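PDB 3FTJ: macrolide export ATP-binding/permease protein macB from Actinobacillus actinomycetemcomitans, which probably serves, through its inner-membrane pore and ATP-binding domain, in the tripartite efflux system MacAB-TdeA that confers macrolide resistance, with this chain forming the periplasmic region. Local coordinates for residues Y48-T53 against I180-N185; M16-G21 against I176-S181; Q105-D110 against F135-V140; L89-L94 against E121-K126; T56-I61 against V128-R133. All coordinates share one frame; numbering follows the deposited sequence.

Interaction 1: residues Y48-T53 against I180-N185; sequences YIQSVT and ISDDVN
The backbone amide of Ser181 donates a nearly straight hydrogen bond to the carbonyl of Tyr48, with N 2.8 Å from O. The amide arrives from above the carbonyl plane, 39° out of it. Beside this bond, CB of Tyr48 rests against CG1 of Val184 at 4.3 Å. That methyl takes the crowded position between its own backbone N and carbonyl carbon. CD1 of Ile180 meets the Tyr48 ring at its edge, 4.4 Å from CD2. Gln50 adds a polar contact. Its chain is extended, with CG anti to the backbone N (chi1 177°), and NE2 donates a hydrogen bond to OD2 of Asp182 at 3.2 Å. It is bent (140°), and it meets the carboxylate from above its plane. The same OD2 forms a salt bridge with Lys179, so the carboxylate is held by two donors.

Behind these contacts, Ile49 and Ile180 form an antiparallel non-hydrogen-bonded pair whose side chains diverge. Gln50 and Ser51 both face Lys179 in a classic beta bulge. A type I turn from Ser181 to Val184 brings the valine back toward Tyr48. Asn185 then N-caps helix 186-201 through a bond to the amide of Val188. The contact lies where the pairing between strands 49-64 and 175-180 ends. Ile49 packs on Leu43 of helix 37-44, while Tyr48 touches Ser192 and Ile180 touches Ala189 of helix 186-201.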
# COMPACT_ATOMS: atom_id res chain seq x y z
N TYR A 48 -17.27 11.15 0.70
CA TYR A 48 -16.50 11.32 1.92
C TYR A 48 -15.07 10.78 1.80
O TYR A 48 -14.32 10.78 2.77
CB TYR A 48 -17.20 10.66 3.11
CG TYR A 48 -17.55 9.21 2.88
CD1 TYR A 48 -18.74 8.85 2.25
CD2 TYR A 48 -16.71 8.19 3.30
CE1 TYR A 48 -19.07 7.52 2.04
CE2 TYR A 48 -17.02 6.87 3.10
CZ TYR A 48 -18.20 6.53 2.46
OH TYR A 48 -18.52 5.21 2.26
N ILE A 49 -14.70 10.33 0.60
CA ILE A 49 -13.38 9.74 0.40
C ILE A 49 -12.51 10.60 -0.51
O ILE A 49 -12.90 10.95 -1.62
CB ILE A 49 -13.50 8.30 -0.16
CG1 ILE A 49 -13.99 7.35 0.95
CG2 ILE A 49 -12.16 7.81 -0.70
CD1 ILE A 49 -14.39 5.98 0.46
N GLN A 50 -11.32 10.94 -0.03
CA GLN A 50 -10.43 11.86 -0.73
C GLN A 50 -9.45 11.15 -1.67
O GLN A 50 -9.11 11.65 -2.73
CB GLN A 50 -9.66 12.72 0.29
CG GLN A 50 -8.65 13.65 -0.33
CD GLN A 50 -8.01 14.59 0.68
OE1 GLN A 50 -7.09 15.35 0.36
NE2 GLN A 50 -8.49 14.54 1.92
N SER A 51 -8.98 9.97 -1.26
CA SER A 51 -8.13 9.16 -2.13
C SER A 51 -8.16 7.70 -1.73
O SER A 51 -8.43 7.36 -0.58
CB SER A 51 -6.69 9.67 -2.13
OG SER A 51 -6.03 9.32 -0.92
N VAL A 52 -7.87 6.84 -2.70
CA VAL A 52 -7.88 5.40 -2.50
C VAL A 52 -6.61 4.78 -3.08
O VAL A 52 -6.27 5.01 -4.24
CB VAL A 52 -9.10 4.78 -3.18
CG1 VAL A 52 -9.11 3.26 -3.02
CG2 VAL A 52 -10.39 5.40 -2.63
N THR A 53 -5.91 4.00 -2.26
CA THR A 53 -4.67 3.36 -2.69
C THR A 53 -4.73 1.85 -2.55
O THR A 53 -4.71 1.33 -1.44
CB THR A 53 -3.49 3.87 -1.86
OG1 THR A 53 -3.42 5.30 -2.00
CG2 THR A 53 -2.20 3.25 -2.33
N ILE A 180 -9.67 9.82 4.29
CA ILE A 180 -10.99 10.33 4.62
C ILE A 180 -11.07 11.85 4.41
O ILE A 180 -10.10 12.57 4.67
CB ILE A 180 -11.35 9.97 6.08
CG1 ILE A 180 -11.71 8.49 6.18
CG2 ILE A 180 -12.49 10.79 6.59
CD1 ILE A 180 -12.82 8.08 5.25
N SER A 181 -12.21 12.32 3.90
CA SER A 181 -12.45 13.75 3.77
C SER A 181 -12.14 14.45 5.09
O SER A 181 -12.50 13.97 6.16
CB SER A 181 -13.90 14.04 3.35
OG SER A 181 -14.18 13.52 2.06
N ASP A 182 -11.47 15.59 5.00
CA ASP A 182 -11.07 16.34 6.19
C ASP A 182 -12.27 16.71 7.07
O ASP A 182 -12.16 16.74 8.29
CB ASP A 182 -10.30 17.61 5.78
CG ASP A 182 -9.18 17.33 4.78
OD1 ASP A 182 -8.75 18.28 4.09
OD2 ASP A 182 -8.73 16.16 4.69
N ASP A 183 -13.42 16.96 6.44
CA ASP A 183 -14.58 17.47 7.17
C ASP A 183 -15.64 16.43 7.51
O ASP A 183 -16.81 16.78 7.70
CB ASP A 183 -15.22 18.65 6.41
CG ASP A 183 -15.64 18.28 4.99
OD1 ASP A 183 -16.05 17.12 4.78
OD2 ASP A 183 -15.56 19.15 4.10
N VAL A 184 -15.26 15.16 7.61
CA VAL A 184 -16.23 14.12 7.96
C VAL A 184 -15.86 13.35 9.23
O VAL A 184 -14.68 13.11 9.51
CB VAL A 184 -16.46 13.11 6.80
CG1 VAL A 184 -15.16 12.46 6.40
CG2 VAL A 184 -17.47 12.04 7.21
N ASN A 185 -16.89 12.99 9.99
CA ASN A 185 -16.74 12.22 11.23
C ASN A 185 -16.13 10.84 10.98
O ASN A 185 -16.73 9.98 10.33
CB ASN A 185 -18.11 12.08 11.90
CG ASN A 185 -18.04 11.36 13.24
OD1 ASN A 185 -17.56 10.22 13.33
ND2 ASN A 185 -18.55 12.01 14.28

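Interaction 2: residues M16-G21 against I176-S181; sequences MTIFNG and ITVKIS
Strands 16-20 and 176-180 form an antiparallel pair in the mixed sheet of the MacB-like periplasmic core domain. Met16 pairs with Val178 and Ile18 with Ile176, both as hydrogen-bonded pairs. Thr17 and Thr177 form the non-hydrogen-bonded pair between them. The strand axes run at 159° to each other.

One face carries the apolar relief of Met16, Ile18, Ile176, Val178 and Ile180. Val178 is the central bump and splits its two methyls between neighbours on the other strand. CG1 turns to Ile18, 4.0 Å from its CD1. CG2 sits in the crowded position between backbone N and carbonyl carbon and fits against Met16, 4.0 Å from its CB. The Ile18 side chain crosses that of Val178 obliquely, and its CD1 also reaches CB of Ile176 at 4.3 Å and fills the hollow between that residue and Val178. Met16 is extended beyond CG. This carries its CE methyl further along the face, to 4.2 Å from CG1 of Ile180. Helix 186-201 packs on this face, with Leu193 against both Ile18 and Val178 and Ala189 against Ile180.

On the other face only the two threonines meet. Each turns OG1 anti to its own carbonyl carbon. The side chains cross obliquely and the hydroxyls share a hydrogen bond, OG1 of Thr17 to OG1 of Thr177 at 3.1 Å, with either as possible donor. Strand 206-209 flanks strand 15-20 on its far side. The shortest backbone bond is almost linear at hydrogen (177°): N of Ile18 to O of Ile176, 2.7 Å.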
# COMPACT_ATOMS: atom_id res chain seq x y z
N MET A 16 -7.64 5.16 6.76
CA MET A 16 -8.02 3.83 7.20
C MET A 16 -7.52 2.84 6.18
O MET A 16 -7.55 3.12 4.98
CB MET A 16 -9.54 3.70 7.29
CG MET A 16 -10.16 4.70 8.24
SD MET A 16 -11.95 4.54 8.27
CE MET A 16 -12.34 5.85 9.43
N THR A 17 -7.05 1.69 6.64
CA THR A 17 -6.57 0.63 5.76
C THR A 17 -7.47 -0.59 5.89
O THR A 17 -7.69 -1.10 6.99
CB THR A 17 -5.11 0.24 6.07
OG1 THR A 17 -4.27 1.40 5.99
CG2 THR A 17 -4.60 -0.82 5.07
N ILE A 18 -8.01 -1.03 4.76
CA ILE A 18 -8.88 -2.19 4.73
C ILE A 18 -8.08 -3.44 4.31
O ILE A 18 -7.39 -3.42 3.30
CB ILE A 18 -10.04 -1.96 3.76
CG1 ILE A 18 -10.69 -0.61 4.06
CG2 ILE A 18 -11.05 -3.09 3.86
CD1 ILE A 18 -11.20 0.10 2.85
N PHE A 19 -8.19 -4.50 5.11
CA PHE A 19 -7.44 -5.74 4.91
C PHE A 19 -8.37 -6.93 4.71
O PHE A 19 -9.46 -6.96 5.26
CB PHE A 19 -6.58 -6.04 6.14
CG PHE A 19 -5.43 -5.11 6.33
CD1 PHE A 19 -4.23 -5.33 5.68
CD2 PHE A 19 -5.53 -4.03 7.18
CE1 PHE A 19 -3.16 -4.47 5.85
CE2 PHE A 19 -4.46 -3.18 7.37
CZ PHE A 19 -3.28 -3.40 6.70
N ASN A 20 -7.92 -7.92 3.94
CA ASN A 20 -8.63 -9.18 3.83
C ASN A 20 -8.64 -9.91 5.16
O ASN A 20 -7.68 -9.82 5.93
CB ASN A 20 -7.97 -10.08 2.79
CG ASN A 20 -7.97 -9.46 1.41
OD1 ASN A 20 -6.92 -9.22 0.82
ND2 ASN A 20 -9.15 -9.17 0.90
N GLY A 21 -9.72 -10.64 5.44
CA GLY A 21 -9.76 -11.49 6.61
C GLY A 21 -10.49 -10.88 7.79
O GLY A 21 -11.26 -9.94 7.63
N ILE A 176 -6.48 -1.93 0.93
CA ILE A 176 -6.82 -0.65 0.34
C ILE A 176 -6.73 0.41 1.42
O ILE A 176 -7.39 0.32 2.45
CB ILE A 176 -8.29 -0.65 -0.17
CG1 ILE A 176 -8.49 -1.69 -1.28
CG2 ILE A 176 -8.69 0.73 -0.65
CD1 ILE A 176 -9.95 -2.01 -1.56
N THR A 177 -5.91 1.42 1.20
CA THR A 177 -5.88 2.53 2.14
C THR A 177 -6.67 3.70 1.58
O THR A 177 -6.46 4.11 0.44
CB THR A 177 -4.45 2.97 2.47
OG1 THR A 177 -3.72 1.86 3.01
CG2 THR A 177 -4.47 4.10 3.50
N VAL A 178 -7.60 4.22 2.38
CA VAL A 178 -8.43 5.35 1.97
C VAL A 178 -8.06 6.57 2.81
O VAL A 178 -7.76 6.46 3.99
CB VAL A 178 -9.95 5.06 2.13
CG1 VAL A 178 -10.35 3.76 1.43
CG2 VAL A 178 -10.34 5.00 3.59
N LYS A 179 -8.07 7.74 2.17
CA LYS A 179 -7.90 8.99 2.88
C LYS A 179 -9.28 9.59 3.04
O LYS A 179 -9.99 9.80 2.05
CB LYS A 179 -7.00 9.94 2.10
CG LYS A 179 -6.11 10.84 2.95
CD LYS A 179 -6.90 11.93 3.67
CE LYS A 179 -5.96 12.96 4.30
NZ LYS A 179 -6.68 14.08 4.97
N ILE A 180 -9.67 9.82 4.29
CA ILE A 180 -10.99 10.33 4.62
C ILE A 180 -11.07 11.85 4.41
O ILE A 180 -10.10 12.57 4.67
CB ILE A 180 -11.35 9.97 6.08
CG1 ILE A 180 -11.71 8.49 6.18
CG2 ILE A 180 -12.49 10.79 6.59
CD1 ILE A 180 -12.82 8.08 5.25
N SER A 181 -12.21 12.32 3.90
CA SER A 181 -12.45 13.75 3.77
C SER A 181 -12.14 14.45 5.09
O SER A 181 -12.50 13.97 6.16
CB SER A 181 -13.90 14.04 3.35
OG SER A 181 -14.18 13.52 2.06

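Interaction 3: residues Q105-D110 against F135-V140; sequences QVVVLD and FRVIGV
Strands 106-110 and 135-140 run parallel but twisted, with axes 47° apart, and four backbone hydrogen bonds join them. The register slips by one residue along the way: Val107 pairs with Val137, yet Leu109 pairs with Val140. Ile138 lies at the slip, and its N reaches O of Val107 at 2.9 Å, nearly along the C=O axis.

Ile138 also leads the packing on the face of Val106 and Val108. Its CG2 presses on CG1 of Val106 at 3.6 Å, and its CG1 lies 3.9 Å from CG2 of Val108. The same CG1 of Val106 sits over one face of the Arg136 guanidinium, 3.7 Å from NH2. Leu95 covers this side.

The connection between the two strands holds helix 111-118 and then strand 127-130, which turns back as a hairpin into strand 133-141. These elements belong to the MacB-like periplasmic core domain, and Asp110 N-caps the helix through a bond to the amide of Ser112.

On the opposite face, Val107 and Val137 lie side by side, with CG1 and CG2 respectively 3.8 Å apart. Leu109 crosses Val137 at about a right angle, its CG 3.8 Å from CG1. Just before strand 106-110, CG of Gln105 sits over one face of the Phe135 ring, offset toward the rim. CB of Gln105 lies 3.8 Å from CD2 of that ring, and NE2 of Gln105 hydrogen-bonds to O of Pro134.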
# COMPACT_ATOMS: atom_id res chain seq x y z
N GLN A 105 6.45 -0.26 -16.38
CA GLN A 105 7.38 -1.01 -15.54
C GLN A 105 8.42 -0.06 -14.97
O GLN A 105 9.57 -0.03 -15.41
CB GLN A 105 8.03 -2.15 -16.33
CG GLN A 105 7.03 -3.25 -16.65
CD GLN A 105 7.50 -4.18 -17.76
OE1 GLN A 105 6.70 -4.65 -18.56
NE2 GLN A 105 8.80 -4.46 -17.81
N VAL A 106 7.97 0.75 -14.03
CA VAL A 106 8.85 1.69 -13.35
C VAL A 106 8.78 1.40 -11.87
O VAL A 106 7.77 0.91 -11.37
CB VAL A 106 8.44 3.17 -13.60
CG1 VAL A 106 8.63 3.54 -15.08
CG2 VAL A 106 7.00 3.40 -13.16
N VAL A 107 9.86 1.70 -11.16
CA VAL A 107 9.88 1.43 -9.74
C VAL A 107 10.42 2.60 -8.95
O VAL A 107 11.31 3.33 -9.41
CB VAL A 107 10.66 0.11 -9.44
CG1 VAL A 107 12.10 0.22 -9.91
CG2 VAL A 107 10.61 -0.20 -7.97
N VAL A 108 9.87 2.80 -7.76
CA VAL A 108 10.39 3.78 -6.83
C VAL A 108 11.07 3.03 -5.68
O VAL A 108 10.46 2.16 -5.06
CB VAL A 108 9.28 4.72 -6.31
CG1 VAL A 108 9.80 5.61 -5.19
CG2 VAL A 108 8.72 5.57 -7.45
N LEU A 109 12.33 3.36 -5.40
CA LEU A 109 13.08 2.66 -4.37
C LEU A 109 12.92 3.26 -2.97
O LEU A 109 12.71 4.46 -2.79
CB LEU A 109 14.56 2.59 -4.72
CG LEU A 109 14.94 1.87 -6.01
CD1 LEU A 109 16.45 1.74 -6.08
CD2 LEU A 109 14.28 0.51 -6.07
N ASP A 110 13.02 2.38 -1.99
CA ASP A 110 13.15 2.74 -0.59
C ASP A 110 14.56 3.30 -0.37
O ASP A 110 15.48 2.96 -1.10
CB ASP A 110 12.96 1.46 0.23
CG ASP A 110 12.92 1.71 1.69
OD1 ASP A 110 11.86 1.47 2.30
OD2 ASP A 110 13.97 2.13 2.24
N PHE A 135 12.28 -3.59 -14.53
CA PHE A 135 11.67 -2.32 -14.15
C PHE A 135 12.73 -1.23 -14.16
O PHE A 135 13.87 -1.47 -13.74
CB PHE A 135 11.10 -2.39 -12.73
CG PHE A 135 9.88 -3.23 -12.61
CD1 PHE A 135 9.97 -4.61 -12.51
CD2 PHE A 135 8.62 -2.64 -12.56
CE1 PHE A 135 8.83 -5.38 -12.39
CE2 PHE A 135 7.48 -3.42 -12.43
CZ PHE A 135 7.59 -4.79 -12.35
N ARG A 136 12.35 -0.04 -14.60
CA ARG A 136 13.26 1.10 -14.59
C ARG A 136 13.07 1.96 -13.33
O ARG A 136 11.96 2.36 -13.01
CB ARG A 136 13.06 1.95 -15.85
CG ARG A 136 13.82 3.26 -15.84
CD ARG A 136 13.77 3.93 -17.21
NE ARG A 136 12.40 4.12 -17.68
CZ ARG A 136 11.64 5.16 -17.37
NH1 ARG A 136 12.12 6.12 -16.59
NH2 ARG A 136 10.40 5.26 -17.85
N VAL A 137 14.16 2.22 -12.62
CA VAL A 137 14.13 3.03 -11.41
C VAL A 137 13.90 4.51 -11.74
O VAL A 137 14.70 5.13 -12.45
CB VAL A 137 15.43 2.88 -10.60
CG1 VAL A 137 15.37 3.72 -9.33
CG2 VAL A 137 15.66 1.42 -10.26
N ILE A 138 12.81 5.08 -11.22
CA ILE A 138 12.48 6.46 -11.56
C ILE A 138 12.67 7.41 -10.37
O ILE A 138 12.69 8.63 -10.54
CB ILE A 138 11.03 6.61 -12.11
CG1 ILE A 138 9.99 6.12 -11.09
CG2 ILE A 138 10.87 5.86 -13.42
CD1 ILE A 138 8.57 6.58 -11.41
N GLY A 139 12.81 6.86 -9.17
CA GLY A 139 12.92 7.69 -7.99
C GLY A 139 13.24 6.93 -6.72
O GLY A 139 13.37 5.69 -6.73
N VAL A 140 13.36 7.68 -5.63
CA VAL A 140 13.71 7.14 -4.32
C VAL A 140 12.94 7.91 -3.25
O VAL A 140 12.86 9.13 -3.30
CB VAL A 140 15.22 7.33 -4.03
CG1 VAL A 140 15.59 6.74 -2.68
CG2 VAL A 140 16.05 6.69 -5.12

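Interaction 4: residues L89-L94 against E121-K126; sequences LKQGRL and ENPLGK
Gln91 is fully stretched, with CG anti to the backbone N (chi1 180°), and this sends its amide across to the turn at Pro123-Lys126. Leu124 has CG anti to its carbonyl carbon (chi1 -59°), and its isobutyl group points back to meet it. The motif on one side is a type II beta turn, closed by a bond from N of Lys126 to O of Pro123 at 3.0 Å. On the other side is a classic beta bulge, in which Lys90 and Gln91 both face Val140.

No hydrogen bond joins the two segments, and the contact is made by shape. The two side chains cross obliquely. CG of Gln91 lies 3.7 Å from CD1 of Leu124, and NE2 of Gln91 comes to 3.4 Å from CG of Leu124. The same leucine rests on the bare backbone of Gly92, its CD1 3.6 Å from CA. Gln91 also meets Pro123 tip to tip, with OE1 4.0 Å from CG of the proline ring. Behind, Pro123 packs on Phe118 of helix 111-118 and on Val140.

The turn is braced from within. Asn122 has CG anti to its backbone N, and its amide folds over the turn in two weak bonds, OD1 to N of Leu124 and ND2 to O of Leu124. Gly125, with positive phi, takes the third position of the turn. The contact lies at the surface and joins the 89-94 segment to the turn before strand 127-130; the backbones of both bond to strand 133-141. Lys126 reaches back, and its NZ meets O of Asn122 in the carbonyl plane, on a lone pair, at 2.8 Å.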
# COMPACT_ATOMS: atom_id res chain seq x y z
N LEU A 89 9.72 12.05 -1.09
CA LEU A 89 10.55 11.95 -2.28
C LEU A 89 11.93 12.52 -1.97
O LEU A 89 12.05 13.65 -1.50
CB LEU A 89 9.92 12.69 -3.47
CG LEU A 89 10.72 12.71 -4.78
CD1 LEU A 89 10.96 11.31 -5.32
CD2 LEU A 89 10.01 13.55 -5.83
N LYS A 90 12.98 11.74 -2.22
CA LYS A 90 14.34 12.15 -1.95
C LYS A 90 15.11 12.42 -3.24
O LYS A 90 16.10 13.14 -3.23
CB LYS A 90 15.09 11.09 -1.14
CG LYS A 90 14.58 10.92 0.29
CD LYS A 90 14.60 12.26 1.03
CE LYS A 90 13.87 12.17 2.36
NZ LYS A 90 13.72 13.51 3.00
N GLN A 91 14.65 11.82 -4.34
CA GLN A 91 15.38 11.91 -5.60
C GLN A 91 14.56 11.38 -6.78
O GLN A 91 13.77 10.45 -6.63
CB GLN A 91 16.70 11.13 -5.47
CG GLN A 91 17.54 11.15 -6.72
CD GLN A 91 18.75 10.25 -6.62
OE1 GLN A 91 18.96 9.57 -5.61
NE2 GLN A 91 19.56 10.24 -7.68
N GLY A 92 14.75 11.97 -7.96
CA GLY A 92 14.00 11.58 -9.14
C GLY A 92 12.54 12.01 -9.06
O GLY A 92 12.24 13.16 -8.77
N ARG A 93 11.63 11.08 -9.34
CA ARG A 93 10.20 11.37 -9.32
C ARG A 93 9.39 10.21 -8.74
O ARG A 93 9.89 9.09 -8.60
CB ARG A 93 9.71 11.69 -10.73
CG ARG A 93 9.54 10.46 -11.62
CD ARG A 93 9.00 10.83 -12.99
NE ARG A 93 8.86 9.68 -13.88
CZ ARG A 93 7.80 8.87 -13.91
NH1 ARG A 93 6.79 9.06 -13.07
NH2 ARG A 93 7.76 7.85 -14.77
N LEU A 94 8.13 10.49 -8.40
CA LEU A 94 7.19 9.48 -7.93
C LEU A 94 6.32 8.99 -9.09
O LEU A 94 6.39 9.53 -10.20
CB LEU A 94 6.29 10.05 -6.83
CG LEU A 94 6.95 10.59 -5.56
CD1 LEU A 94 5.89 11.03 -4.57
CD2 LEU A 94 7.87 9.55 -4.94
N GLU A 121 26.18 4.62 -6.13
CA GLU A 121 25.86 4.78 -7.54
C GLU A 121 24.55 5.55 -7.73
O GLU A 121 23.66 5.53 -6.86
CB GLU A 121 25.75 3.41 -8.22
CG GLU A 121 26.93 2.50 -7.95
CD GLU A 121 26.60 1.02 -8.14
OE1 GLU A 121 25.80 0.69 -9.04
OE2 GLU A 121 27.13 0.19 -7.37
N ASN A 122 24.43 6.23 -8.86
CA ASN A 122 23.18 6.87 -9.24
C ASN A 122 22.16 5.82 -9.68
O ASN A 122 22.37 5.16 -10.70
CB ASN A 122 23.41 7.84 -10.39
CG ASN A 122 22.12 8.24 -11.07
OD1 ASN A 122 21.18 8.70 -10.42
ND2 ASN A 122 22.05 8.05 -12.38
N PRO A 123 21.05 5.68 -8.94
CA PRO A 123 20.03 4.67 -9.25
C PRO A 123 19.09 5.08 -10.39
O PRO A 123 18.54 4.21 -11.09
CB PRO A 123 19.25 4.60 -7.94
CG PRO A 123 19.26 6.05 -7.50
CD PRO A 123 20.71 6.42 -7.71
N LEU A 124 18.91 6.38 -10.58
CA LEU A 124 17.94 6.89 -11.55
C LEU A 124 18.24 6.40 -12.96
O LEU A 124 19.35 6.58 -13.48
CB LEU A 124 17.89 8.42 -11.52
CG LEU A 124 17.52 9.09 -10.19
CD1 LEU A 124 17.21 10.56 -10.40
CD2 LEU A 124 16.32 8.40 -9.55
N GLY A 125 17.25 5.78 -13.58
CA GLY A 125 17.38 5.36 -14.96
C GLY A 125 17.91 3.95 -15.11
O GLY A 125 17.91 3.38 -16.19
N LYS A 126 18.36 3.38 -14.00
CA LYS A 126 18.87 2.01 -14.05
C LYS A 126 17.79 0.94 -13.93
O LYS A 126 16.72 1.18 -13.38
CB LYS A 126 19.98 1.82 -13.03
CG LYS A 126 21.31 2.30 -13.59
CD LYS A 126 22.25 2.72 -12.50
CE LYS A 126 23.40 3.52 -13.09
NZ LYS A 126 24.42 3.80 -12.05

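Interaction 5: residues T56-I61 against V128-R133; sequences TSSSGI and VIFNKR
One backbone hydrogen bond crosses between the segments. N of Asn131 donates to O of Ile61 at 3.0 Å, nearly straight (165°) and in the carbonyl plane. The same oxygen receives a CA-H contact from Phe130, 3.6 Å from its CA. O of Ile129 lies nearby, at 3.3 Å from O of Ile61, but both are acceptors and they do not bond.

The side-chain packing rests on the Phe130 ring. CG is anti to the backbone N (chi1 -176°), and this turns the ring in toward strand 56-61, with its far end at Ser58 and Gly60. CE1 comes to 3.5 Å from N of Gly60. CZ lies 3.7 Å from O of Ser58 and 4.1 Å from its CB. Gly60 carries no side chain, so the ring can come close to the backbone. Leu74 of strand 67-77 also touches the ring.

Within segment 128-133, two bonds tie Phe130 to Arg133, N to O in each direction. Asn131 and Lys132 between them have positive phi, as a type I' turn requires. This is the tight two-residue beta hairpin of strands 127-130 and 133-141, whose first strand pairs antiparallel with the long strand 49-64, the Asn131 bond to Ile61 lying at the turn end of that pairing.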
# COMPACT_ATOMS: atom_id res chain seq x y z
N THR A 56 -1.01 -4.49 -3.34
CA THR A 56 -0.66 -5.90 -3.38
C THR A 56 0.86 -5.97 -3.38
O THR A 56 1.53 -4.98 -3.65
CB THR A 56 -1.20 -6.55 -4.65
OG1 THR A 56 -0.93 -7.96 -4.61
CG2 THR A 56 -0.53 -5.95 -5.87
N SER A 57 1.42 -7.12 -3.05
CA SER A 57 2.86 -7.26 -3.13
C SER A 57 3.28 -8.71 -3.33
O SER A 57 2.46 -9.63 -3.23
CB SER A 57 3.56 -6.70 -1.89
OG SER A 57 3.23 -7.45 -0.74
N SER A 58 4.57 -8.87 -3.60
CA SER A 58 5.19 -10.16 -3.84
C SER A 58 6.63 -10.03 -3.37
O SER A 58 7.20 -8.95 -3.39
CB SER A 58 5.16 -10.50 -5.33
OG SER A 58 5.52 -11.85 -5.57
N SER A 59 7.20 -11.14 -2.92
CA SER A 59 8.57 -11.15 -2.43
C SER A 59 9.35 -12.12 -3.29
O SER A 59 8.97 -13.29 -3.42
CB SER A 59 8.59 -11.61 -0.97
OG SER A 59 9.90 -11.71 -0.49
N GLY A 60 10.42 -11.65 -3.92
CA GLY A 60 11.11 -12.46 -4.90
C GLY A 60 12.57 -12.10 -5.08
O GLY A 60 13.18 -11.49 -4.20
N ILE A 61 13.13 -12.47 -6.23
CA ILE A 61 14.54 -12.29 -6.49
C ILE A 61 14.76 -11.10 -7.39
O ILE A 61 14.18 -11.01 -8.48
CB ILE A 61 15.18 -13.56 -7.12
CG1 ILE A 61 15.32 -14.66 -6.06
CG2 ILE A 61 16.57 -13.26 -7.65
CD1 ILE A 61 14.02 -15.18 -5.54
N VAL A 128 16.21 -2.69 -12.79
CA VAL A 128 16.24 -3.77 -11.82
C VAL A 128 15.26 -4.84 -12.29
O VAL A 128 14.20 -4.53 -12.83
CB VAL A 128 15.87 -3.30 -10.40
CG1 VAL A 128 16.76 -2.12 -9.97
CG2 VAL A 128 14.41 -2.92 -10.32
N ILE A 129 15.62 -6.11 -12.10
CA ILE A 129 14.83 -7.21 -12.61
C ILE A 129 14.21 -8.01 -11.47
O ILE A 129 14.92 -8.64 -10.68
CB ILE A 129 15.69 -8.14 -13.50
CG1 ILE A 129 16.36 -7.34 -14.61
CG2 ILE A 129 14.85 -9.24 -14.09
CD1 ILE A 129 17.13 -8.20 -15.58
N PHE A 130 12.89 -7.98 -11.39
CA PHE A 130 12.17 -8.74 -10.37
C PHE A 130 11.55 -10.00 -10.98
O PHE A 130 10.74 -9.93 -11.91
CB PHE A 130 11.10 -7.87 -9.72
CG PHE A 130 10.38 -8.54 -8.58
CD1 PHE A 130 10.87 -8.48 -7.29
CD2 PHE A 130 9.21 -9.24 -8.81
CE1 PHE A 130 10.21 -9.10 -6.26
CE2 PHE A 130 8.54 -9.86 -7.78
CZ PHE A 130 9.04 -9.79 -6.50
N ASN A 131 11.95 -11.17 -10.46
CA ASN A 131 11.49 -12.44 -11.01
C ASN A 131 11.45 -12.44 -12.54
O ASN A 131 10.44 -12.82 -13.15
CB ASN A 131 10.12 -12.82 -10.43
CG ASN A 131 10.22 -13.42 -9.02
OD1 ASN A 131 9.21 -13.75 -8.40
ND2 ASN A 131 11.45 -13.57 -8.52
N LYS A 132 12.55 -11.98 -13.13
CA LYS A 132 12.75 -11.97 -14.59
C LYS A 132 12.14 -10.77 -15.33
O LYS A 132 12.37 -10.61 -16.52
CB LYS A 132 12.27 -13.28 -15.21
CG LYS A 132 13.02 -14.50 -14.72
CD LYS A 132 12.44 -15.76 -15.33
CE LYS A 132 12.76 -15.86 -16.80
NZ LYS A 132 12.28 -17.15 -17.36
N ARG A 133 11.37 -9.95 -14.63
CA ARG A 133 10.70 -8.81 -15.26
C ARG A 133 11.46 -7.50 -14.98
O ARG A 133 11.65 -7.14 -13.82
CB ARG A 133 9.26 -8.71 -14.76
CG ARG A 133 8.56 -7.40 -15.09
CD ARG A 133 7.95 -7.45 -16.46
NE ARG A 133 7.01 -8.57 -16.57
CZ ARG A 133 6.31 -8.84 -17.67
NH1 ARG A 133 6.44 -8.08 -18.74
NH2 ARG A 133 5.48 -9.88 -17.69

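Strand 49-64 links the two ends of the set. Its start makes interaction 1 and its later part makes interaction 5, with centres about 32 Å apart on opposite sides of the chain's centre. Interactions 1 and 2 share Ile180 and Ser181, and strand 175-180 lies between strands 15-20 and 49-64. Both close long loops in the chain, and interactions 3, 4 and 5 are nested within them. At the far end, interactions 3 and 4 have centres about 7 Å apart, joined by bonds such as Lys90 N to Val140 O. The centre of interaction 5 lies about 12 Å from that of interaction 3, through the hairpin of strands 127-130 and 133-141. One mixed sheet thus spans both ends of the periplasmic region.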